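Side-chain contacts in BtGH115A (Bacteroides thetaiotaomicron, PDB 5BY3), which probably hydrolyses glycosidic bonds as a family GH115 4-O-methyl-alpha-glucuronidase with specificity for decorated arabinogalactans: residues A[598-603]-A[613-618]; A[135-140]-A[605-610]. All coordinates share one frame; numbering follows the deposited sequence.

Interaction 1 (A[598-603]-A[613-618])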
loop_
_atom_site.group_PDB
_atom_site.type_symbol
_atom_site.label_atom_id
_atom_site.label_comp_id
_atom_site.label_asym_id
_atom_site.label_seq_id
_atom_site.Cartn_x
_atom_site.Cartn_y
_atom_site.Cartn_z
ATOM N N ALA A 598 4.227 -1.246 27.004
ATOM C CA ALA A 598 5.674 -1.091 27.169
ATOM C C ALA A 598 6.373 -0.935 25.822
ATOM O O ALA A 598 7.146 0.012 25.641
ATOM C CB ALA A 598 6.266 -2.258 27.975
ATOM N N LEU A 599 6.074 -1.840 24.876
ATOM C CA LEU A 599 6.594 -1.734 23.508
ATOM C C LEU A 599 6.236 -0.367 22.868
ATOM O O LEU A 599 7.071 0.228 22.204
ATOM C CB LEU A 599 6.103 -2.911 22.656
ATOM C CG LEU A 599 6.690 -4.284 23.053
ATOM C CD1 LEU A 599 5.931 -5.459 22.456
ATOM C CD2 LEU A 599 8.119 -4.385 22.624
ATOM N N THR A 600 5.029 0.149 23.129
ATOM C CA THR A 600 4.591 1.407 22.537
ATOM C C THR A 600 5.273 2.617 23.199
ATOM O O THR A 600 5.564 3.640 22.504
ATOM C CB THR A 600 3.059 1.526 22.583
ATOM O OG1 THR A 600 2.511 0.329 22.060
ATOM C CG2 THR A 600 2.539 2.726 21.777
ATOM N N GLN A 601 5.521 2.509 24.513
ATOM C CA GLN A 601 6.319 3.522 25.236
ATOM C C GLN A 601 7.725 3.602 24.674
ATOM O O GLN A 601 8.271 4.691 24.504
ATOM C CB GLN A 601 6.414 3.234 26.741
ATOM C CG GLN A 601 5.235 3.688 27.598
ATOM C CD GLN A 601 5.266 5.172 27.965
ATOM O OE1 GLN A 601 5.775 6.022 27.214
ATOM N NE2 GLN A 601 4.693 5.493 29.131
ATOM N N HIS A 602 8.316 2.447 24.385
ATOM C CA HIS A 602 9.660 2.420 23.825
ATOM C C HIS A 602 9.691 3.097 22.442
ATOM O O HIS A 602 10.550 3.953 22.201
ATOM C CB HIS A 602 10.243 1.009 23.809
ATOM C CG HIS A 602 11.717 0.975 23.558
ATOM N ND1 HIS A 602 12.640 1.401 24.485
ATOM C CD2 HIS A 602 12.430 0.578 22.478
ATOM C CE1 HIS A 602 13.857 1.263 23.990
ATOM N NE2 HIS A 602 13.757 0.752 22.776
ATOM N N TYR A 603 8.716 2.765 21.588
ATOM C CA TYR A 603 8.572 3.375 20.259
ATOM C C TYR A 603 8.626 4.900 20.350
ATOM O O TYR A 603 9.372 5.578 19.625
ATOM C CB TYR A 603 7.222 2.981 19.614
ATOM C CG TYR A 603 7.192 3.100 18.104
ATOM C CD1 TYR A 603 7.034 4.333 17.475
ATOM C CD2 TYR A 603 7.343 1.962 17.306
ATOM C CE1 TYR A 603 7.003 4.435 16.104
ATOM C CE2 TYR A 603 7.329 2.045 15.929
ATOM C CZ TYR A 603 7.145 3.278 15.330
ATOM O OH TYR A 603 7.150 3.349 13.968
ATOM N N ARG A 613 4.371 10.240 20.015
ATOM C CA ARG A 613 2.974 10.316 19.496
ATOM C C ARG A 613 2.656 9.615 18.159
ATOM O O ARG A 613 1.473 9.465 17.819
ATOM C CB ARG A 613 2.487 11.768 19.358
ATOM C CG ARG A 613 2.572 12.595 20.619
ATOM C CD ARG A 613 2.134 14.020 20.349
ATOM N NE ARG A 613 1.679 14.595 21.612
ATOM C CZ ARG A 613 2.475 15.207 22.480
ATOM N NH1 ARG A 613 3.776 15.356 22.209
ATOM N NH2 ARG A 613 1.957 15.679 23.612
HETATM N N MSE A 614 3.673 9.232 17.383
HETATM C CA MSE A 614 3.473 8.528 16.112
HETATM C C MSE A 614 2.800 7.187 16.281
HETATM O O MSE A 614 2.182 6.707 15.345
HETATM C CB MSE A 614 4.839 8.389 15.464
HETATM C CG MSE A 614 4.901 7.696 14.103
HETATM SE SE MSE A 614 3.693 8.367 12.706
HETATM C CE MSE A 614 5.013 9.402 11.724
HETATM N N MSE A 615 2.891 6.581 17.475
HETATM C CA MSE A 615 2.362 5.227 17.717
HETATM C C MSE A 615 1.365 5.182 18.821
HETATM O O MSE A 615 1.660 5.542 19.972
HETATM C CB MSE A 615 3.435 4.201 18.014
HETATM C CG MSE A 615 2.873 2.771 18.100
HETATM SE SE MSE A 615 2.022 2.189 16.414
HETATM C CE MSE A 615 3.678 2.151 15.336
ATOM N N ASP A 616 0.175 4.704 18.465
ATOM C CA ASP A 616 -0.937 4.635 19.396
ATOM C C ASP A 616 -1.473 3.227 19.293
ATOM O O ASP A 616 -1.957 2.828 18.235
ATOM C CB ASP A 616 -2.002 5.674 19.019
ATOM C CG ASP A 616 -3.165 5.706 19.972
ATOM O OD1 ASP A 616 -3.402 4.703 20.669
ATOM O OD2 ASP A 616 -3.884 6.744 20.019
ATOM N N PHE A 617 -1.371 2.464 20.374
ATOM C CA PHE A 617 -1.793 1.081 20.314
ATOM C C PHE A 617 -3.319 0.882 20.457
ATOM O O PHE A 617 -3.807 -0.258 20.400
ATOM C CB PHE A 617 -0.925 0.183 21.232
ATOM C CG PHE A 617 -1.224 0.275 22.731
ATOM C CD1 PHE A 617 -0.542 1.190 23.552
ATOM C CD2 PHE A 617 -2.108 -0.630 23.343
ATOM C CE1 PHE A 617 -0.780 1.243 24.933
ATOM C CE2 PHE A 617 -2.330 -0.587 24.731
ATOM C CZ PHE A 617 -1.672 0.354 25.529
ATOM N N LYS A 618 -4.050 1.998 20.638
ATOM C CA LYS A 618 -5.530 2.026 20.722
ATOM C C LYS A 618 -6.176 2.957 19.682
ATOM O O LYS A 618 -7.107 3.692 20.035
ATOM C CB LYS A 618 -6.034 2.401 22.135
ATOM C CG LYS A 618 -5.153 1.891 23.278
ATOM C CD LYS A 618 -5.777 2.114 24.657
ATOM C CE LYS A 618 -6.586 0.898 25.090
ATOM N NZ LYS A 618 -7.114 1.102 26.452
#
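Met-615, a selenomethionine in this crystal, lies across one face of the Tyr-603 ring, and its whole side chain takes part in the contact. CB rests on that face, 3.6 Å from Tyr-603 CD1. CG meets the methyl group of Thr-600, 3.7 Å from CG2, the two side chains crossing at about a right angle. Two like-signed bends follow (chi2 61°, chi3 67°), curling the chain back over the ring. SE therefore stands almost straight above the ring, 5.3 Å from its centroid, while CE comes down nearer the ring, displaced toward CZ and CE2, and makes a CH-pi contact 3.9 Å from the same centroid. A flexible, unbranched side chain suits this place because it can fold to the shape of a flat ring.

One turn earlier, Thr-600 serves two needs. Its CG2 packs 3.5 Å from Met-615 O, whose hydrogen bond comes from Asn-604 ND2. Its OG1, within 3.5 Å of Phe-617 CD1, is hydrogen-bonded to Ile-596 O and Tyr-561 OH, so a buried hydroxyl can sit beside a hydrocarbon ring. Around Phe-617 an Asx turn closes, with Lys-618 N bonded to Asp-616 OD1.

The side chain of Met-615 is about 6 Å from the nickel ion, whose site includes Leu-404 and Asp-436. The arrangement is a Met-aromatic contact that fastens a returning loop against the last turn of helix 587-603.

Interaction 2 (A[135-140]-A[605-610])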
loop_
_atom_site.group_PDB
_atom_site.type_symbol
_atom_site.label_atom_id
_atom_site.label_comp_id
_atom_site.label_asym_id
_atom_site.label_seq_id
_atom_site.Cartn_x
_atom_site.Cartn_y
_atom_site.Cartn_z
ATOM N N TRP A 135 13.440 8.461 7.898
ATOM C CA TRP A 135 12.073 8.064 8.245
ATOM C C TRP A 135 11.978 6.752 9.053
ATOM O O TRP A 135 10.965 6.481 9.738
ATOM C CB TRP A 135 11.174 8.029 6.999
ATOM C CG TRP A 135 10.578 9.402 6.639
ATOM C CD1 TRP A 135 11.099 10.346 5.749
ATOM C CD2 TRP A 135 9.389 9.985 7.182
ATOM N NE1 TRP A 135 10.284 11.449 5.715
ATOM C CE2 TRP A 135 9.228 11.255 6.573
ATOM C CE3 TRP A 135 8.428 9.554 8.124
ATOM C CZ2 TRP A 135 8.167 12.097 6.890
ATOM C CZ3 TRP A 135 7.367 10.382 8.427
ATOM C CH2 TRP A 135 7.253 11.661 7.822
ATOM N N ALA A 136 13.028 5.946 8.984
ATOM C CA ALA A 136 13.153 4.851 9.928
ATOM C C ALA A 136 14.554 4.786 10.531
ATOM O O ALA A 136 14.971 3.752 11.015
ATOM C CB ALA A 136 12.750 3.530 9.298
ATOM N N ASP A 137 15.276 5.902 10.470
ATOM C CA ASP A 137 16.587 6.040 11.132
ATOM C C ASP A 137 17.583 5.040 10.628
ATOM O O ASP A 137 18.412 4.561 11.406
ATOM C CB ASP A 137 16.475 5.906 12.661
ATOM C CG ASP A 137 15.426 6.805 13.231
ATOM O OD1 ASP A 137 15.683 8.028 13.344
ATOM O OD2 ASP A 137 14.324 6.302 13.530
ATOM N N VAL A 138 17.514 4.726 9.334
ATOM C CA VAL A 138 18.432 3.771 8.733
ATOM C C VAL A 138 19.754 4.499 8.411
ATOM O O VAL A 138 20.049 4.852 7.255
ATOM C CB VAL A 138 17.755 3.093 7.541
ATOM C CG1 VAL A 138 18.685 2.115 6.851
ATOM C CG2 VAL A 138 16.481 2.374 8.010
ATOM N N THR A 139 20.555 4.726 9.452
ATOM C CA THR A 139 21.767 5.531 9.320
ATOM C C THR A 139 22.689 5.063 8.183
ATOM O O THR A 139 23.156 3.936 8.206
ATOM C CB THR A 139 22.553 5.592 10.634
ATOM O OG1 THR A 139 21.641 5.742 11.747
ATOM C CG2 THR A 139 23.552 6.786 10.604
ATOM N N PRO A 140 22.951 5.930 7.170
ATOM C CA PRO A 140 23.856 5.424 6.081
ATOM C C PRO A 140 25.224 5.132 6.632
ATOM O O PRO A 140 25.654 5.741 7.619
ATOM C CB PRO A 140 23.936 6.575 5.057
ATOM C CG PRO A 140 22.861 7.554 5.489
ATOM C CD PRO A 140 22.517 7.327 6.951
ATOM N N SER A 605 9.719 6.816 22.534
ATOM C CA SER A 605 10.837 7.388 23.307
ATOM C C SER A 605 12.191 7.156 22.648
ATOM O O SER A 605 13.189 7.714 23.077
ATOM C CB SER A 605 10.837 6.883 24.769
ATOM O OG SER A 605 11.101 5.497 24.842
ATOM N N LEU A 606 12.214 6.327 21.602
ATOM C CA LEU A 606 13.396 6.123 20.746
ATOM C C LEU A 606 13.896 7.458 20.194
ATOM O O LEU A 606 13.092 8.389 19.950
ATOM C CB LEU A 606 13.010 5.303 19.511
ATOM C CG LEU A 606 12.475 3.897 19.473
ATOM C CD1 LEU A 606 11.670 3.794 18.206
ATOM C CD2 LEU A 606 13.605 2.885 19.411
ATOM N N GLU A 607 15.206 7.510 19.952
ATOM C CA GLU A 607 15.919 8.666 19.372
ATOM C C GLU A 607 15.525 10.020 19.995
ATOM O O GLU A 607 15.149 10.964 19.291
ATOM C CB GLU A 607 15.784 8.664 17.841
ATOM C CG GLU A 607 16.418 7.454 17.160
ATOM C CD GLU A 607 17.953 7.433 17.145
ATOM O OE1 GLU A 607 18.624 8.499 17.293
ATOM O OE2 GLU A 607 18.507 6.328 16.951
ATOM N N ASN A 608 15.654 10.074 21.324
ATOM C CA ASN A 608 15.157 11.125 22.245
ATOM C C ASN A 608 13.682 11.024 22.528
ATOM O O ASN A 608 13.270 10.608 23.624
ATOM C CB ASN A 608 15.594 12.542 21.870
ATOM C CG ASN A 608 17.087 12.737 22.025
ATOM O OD1 ASN A 608 17.759 11.950 22.713
ATOM N ND2 ASN A 608 17.628 13.782 21.384
ATOM N N GLY A 609 12.909 11.408 21.531
ATOM C CA GLY A 609 11.486 11.094 21.397
ATOM C C GLY A 609 11.227 11.617 19.991
ATOM O O GLY A 609 10.288 12.387 19.775
ATOM N N LYS A 610 12.095 11.239 19.034
ATOM C CA LYS A 610 11.908 11.649 17.643
ATOM C C LYS A 610 10.499 11.298 17.111
ATOM O O LYS A 610 9.905 12.103 16.406
ATOM C CB LYS A 610 13.008 11.115 16.752
ATOM C CG LYS A 610 12.859 11.463 15.279
ATOM C CD LYS A 610 14.003 10.842 14.522
ATOM C CE LYS A 610 13.690 10.776 13.037
ATOM N NZ LYS A 610 14.891 10.697 12.180
#
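Lys-610 NZ is gripped from several directions: it forms a salt bridge with Asp-137 OD1 at 3.0 Å, hydrogen-bonds to the backbone O of Trp-134, and makes a cation-pi contact with the Trp-134 ring. Such a site suits lysine, whose ammonium group has several N-H bonds to share between a carboxylate and a carbonyl. The lysine is fully stretched, with CG anti to the backbone N (chi1 178°) and every later torsion extended, which gives it the length to reach; it runs past the Asp-137 side chain in the opposite direction. CE and CD of Lys-610 pass 3.4 and 3.5 Å from Asp-137 OD1, and the ammonium group comes at this oxygen from above the carboxylate plane, 36° out of it. The other oxygen, OD2, is hydrogen-bonded to Trp-611 NE1, which would help to fix the rotation of the buried carboxylate.

Glu-607 touches the same aspartate at its CG, 3.9 Å from Asp-137 OD1. Glu-607 OE2, hydrogen-bonded to Ser-553 OG, is 4.9 Å from Asp-137 OD1; the lysine probably offsets this closeness of like charges.

Around the bridge, Ala-136 and Val-138 pack on helix 552-580, Trp-135 on helix 193-205 and Pro-140 on helix 38-55. The salt bridge joins the connection between helix 113-126 and strand 145-148 to the loop leaving helix 587-603.

In the fold
Both interactions use the chain that follows helix 587-603, but its two parts turn to different partners. Interaction 1 is local and buried, folding the loop back on its own helix by apolar and aromatic packing. Interaction 2 is partly buried, covers about half as much surface, and joins regions more than 460 residues apart through charge. They meet where Met-614 CE packs 4.2 Å from Trp-135 CZ3. Common neighbours tie them further: Lys-438 touches Tyr-603 and hydrogen-bonds to Trp-135 O, Trp-177 contacts Met-614 and hydrogen-bonds to Lys-610 O, and helix 552-580 flanks both. Chemistry thus differs with place: the buried contact is apolar, the partly buried one charged.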